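Local coordinates for protein CzcP cation efflux P1-ATPase (Ralstonia metallidurans, PDB 4U9R) that forms the cadmium-binding, ferredoxin-like N-terminal extension of a membrane P-type ATPase that probably exports zinc, using ATP hydrolysis, at residues 101-106 / 144-149. Numbering follows the deposited sequence.
With CD (cadmium ion), chain B.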
loop_
_atom_site.group_PDB
_atom_site.type_symbol
_atom_site.label_atom_id
_atom_site.label_comp_id
_atom_site.label_asym_id
_atom_site.label_seq_id
_atom_site.Cartn_x
_atom_site.Cartn_y
_atom_site.Cartn_z
ATOM N N SER A 101 2.960 8.918 2.033
ATOM C CA SER A 101 2.256 10.170 2.284
ATOM C C SER A 101 1.109 10.367 1.301
ATOM O O SER A 101 0.132 11.052 1.593
ATOM C CB SER A 101 3.211 11.330 2.141
ATOM O OG SER A 101 3.470 11.612 0.777
ATOM N N ARG A 102 1.260 9.764 0.124
ATOM C CA ARG A 102 0.363 9.986 -0.974
ATOM C C ARG A 102 -0.868 9.097 -0.918
ATOM O O ARG A 102 -1.938 9.558 -1.287
ATOM C CB ARG A 102 1.093 9.806 -2.307
ATOM C CG ARG A 102 0.187 9.965 -3.512
ATOM C CD ARG A 102 0.932 10.512 -4.716
ATOM N NE ARG A 102 0.064 10.587 -5.888
ATOM C CZ ARG A 102 -0.911 11.479 -6.053
ATOM N NH1 ARG A 102 -1.164 12.399 -5.121
ATOM N NH2 ARG A 102 -1.642 11.450 -7.161
ATOM N N PHE A 103 -0.721 7.847 -0.465
ATOM C CA PHE A 103 -1.824 6.876 -0.473
ATOM C C PHE A 103 -2.332 6.503 0.887
ATOM O O PHE A 103 -1.581 5.976 1.710
ATOM C CB PHE A 103 -1.430 5.591 -1.196
ATOM C CG PHE A 103 -1.041 5.823 -2.608
ATOM C CD1 PHE A 103 -2.003 5.926 -3.590
ATOM C CD2 PHE A 103 0.295 5.984 -2.954
ATOM C CE1 PHE A 103 -1.643 6.178 -4.905
ATOM C CE2 PHE A 103 0.656 6.219 -4.258
ATOM C CZ PHE A 103 -0.311 6.324 -5.237
ATOM N N GLY A 104 -3.635 6.733 1.087
ATOM C CA GLY A 104 -4.314 6.430 2.334
ATOM C C GLY A 104 -5.003 5.090 2.267
ATOM O O GLY A 104 -5.230 4.550 1.184
ATOM N N HIS A 105 -5.303 4.545 3.441
ATOM C CA HIS A 105 -6.086 3.322 3.572
ATOM C C HIS A 105 -6.990 3.408 4.800
ATOM O O HIS A 105 -6.576 3.884 5.857
ATOM C CB HIS A 105 -5.189 2.106 3.731
ATOM C CG HIS A 105 -3.867 2.251 3.059
ATOM N ND1 HIS A 105 -2.786 2.839 3.680
ATOM C CD2 HIS A 105 -3.457 1.918 1.816
ATOM C CE1 HIS A 105 -1.765 2.857 2.849
ATOM N NE2 HIS A 105 -2.147 2.303 1.711
ATOM N N VAL A 106 -8.229 2.959 4.636
ATOM C CA VAL A 106 -9.075 2.599 5.765
ATOM C C VAL A 106 -9.583 1.183 5.542
ATOM O O VAL A 106 -9.803 0.756 4.413
ATOM C CB VAL A 106 -10.267 3.561 5.986
ATOM C CG1 VAL A 106 -9.783 4.908 6.489
ATOM C CG2 VAL A 106 -11.104 3.720 4.727
ATOM N N ARG A 144 -12.267 -2.721 2.245
ATOM C CA ARG A 144 -10.816 -2.533 2.053
ATOM C C ARG A 144 -10.587 -1.534 0.918
ATOM O O ARG A 144 -10.666 -1.901 -0.250
ATOM C CB ARG A 144 -10.167 -3.879 1.692
ATOM C CG ARG A 144 -8.716 -3.813 1.210
ATOM C CD ARG A 144 -8.297 -5.082 0.471
ATOM N NE ARG A 144 -6.844 -5.198 0.407
ATOM C CZ ARG A 144 -6.067 -5.539 1.437
ATOM N NH1 ARG A 144 -6.593 -5.810 2.626
ATOM N NH2 ARG A 144 -4.751 -5.610 1.284
ATOM N N VAL A 145 -10.289 -0.285 1.257
ATOM C CA VAL A 145 -10.148 0.777 0.250
ATOM C C VAL A 145 -8.718 1.361 0.246
ATOM O O VAL A 145 -7.966 1.234 1.226
ATOM C CB VAL A 145 -11.224 1.884 0.452
ATOM C CG1 VAL A 145 -11.050 2.594 1.780
ATOM C CG2 VAL A 145 -11.224 2.903 -0.674
ATOM N N GLU A 146 -8.341 1.954 -0.881
ATOM C CA GLU A 146 -7.081 2.670 -1.004
ATOM C C GLU A 146 -7.356 3.940 -1.764
ATOM O O GLU A 146 -8.074 3.903 -2.764
ATOM C CB GLU A 146 -6.064 1.811 -1.744
ATOM C CG GLU A 146 -4.756 2.530 -2.086
ATOM C CD GLU A 146 -3.545 1.647 -1.892
ATOM O OE1 GLU A 146 -3.714 0.441 -1.646
ATOM O OE2 GLU A 146 -2.423 2.175 -1.960
ATOM N N PHE A 147 -6.804 5.058 -1.304
ATOM C CA PHE A 147 -7.156 6.348 -1.879
ATOM C C PHE A 147 -6.038 7.383 -1.976
ATOM O O PHE A 147 -5.063 7.345 -1.233
ATOM C CB PHE A 147 -8.340 6.956 -1.112
ATOM C CG PHE A 147 -8.131 7.054 0.369
ATOM C CD1 PHE A 147 -8.342 5.957 1.178
ATOM C CD2 PHE A 147 -7.767 8.253 0.959
ATOM C CE1 PHE A 147 -8.173 6.045 2.545
ATOM C CE2 PHE A 147 -7.585 8.356 2.330
ATOM C CZ PHE A 147 -7.789 7.247 3.126
ATOM N N ASP A 148 -6.241 8.327 -2.897
ATOM C CA ASP A 148 -5.311 9.403 -3.188
ATOM C C ASP A 148 -5.571 10.591 -2.251
ATOM O O ASP A 148 -6.535 11.337 -2.424
ATOM C CB ASP A 148 -5.449 9.808 -4.670
ATOM C CG ASP A 148 -4.576 11.001 -5.057
ATOM O OD1 ASP A 148 -3.943 11.622 -4.177
ATOM O OD2 ASP A 148 -4.542 11.324 -6.262
ATOM N N ASN A 149 -4.681 10.756 -1.273
ATOM C CA ASN A 149 -4.786 11.782 -0.233
ATOM C C ASN A 149 -4.819 13.232 -0.710
ATOM O O ASN A 149 -5.119 14.126 0.083
ATOM C CB ASN A 149 -3.619 11.643 0.752
ATOM C CG ASN A 149 -3.798 10.497 1.722
ATOM O OD1 ASN A 149 -4.913 10.058 1.987
ATOM N ND2 ASN A 149 -2.689 10.017 2.277
HETATM CD CD CD B . -1.660 1.280 -0.193
#
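His105 and Glu146, from neighbouring antiparallel strands, share one cadmium ion. His105 NE2 lies 2.2 Å from the cadmium, while the Glu146 carboxylate chelates it unevenly: OE2 is 2.1 Å from the metal and OE1 clearly farther. The two side chains run side by side and point the same way; Glu146 OE1 lies at the imidazole edge, near its plane, and the carboxylate is turned 81° from the ring. Arg47 donates a hydrogen bond to Glu146 OE2.

The strand pairing is firm at Gly104. Gly104 N donates to Phe147 O at 2.8 Å, and Phe147 N returns a bond to Gly104 O at 3.0 Å. On the sheet face away from the metal, the Phe147 ring folds back across Gly104: chi1 of 54° puts CG between the backbone N and carbonyl carbon. Gly104 CA then sits 3.8 Å from the Phe147 ring centroid, over the face, a CH-pi contact for which glycine leaves room.

At the helix-to-strand junction, Asn149 grips two successive carbonyls, its ND2 giving an almost straight bond (175°) to Ser101 O and its backbone N bonding to Arg102 O. Arg102 NH1 and Asp148 OD1, 3.0 Å apart, form a salt bridge by charge alone, the oxygen lying well out of the guanidinium plane. Asp150 meets both, its carboxylate bridging to Arg102 NH1 and its backbone N bonding Asp148 OD1.

Strand 142-148 is central in a three-stranded antiparallel sheet. With Asp42 and Cys44, at the start of helix 43-53, His105 and Glu146 complete a cadmium site between the two halves of this ferredoxin-like extension.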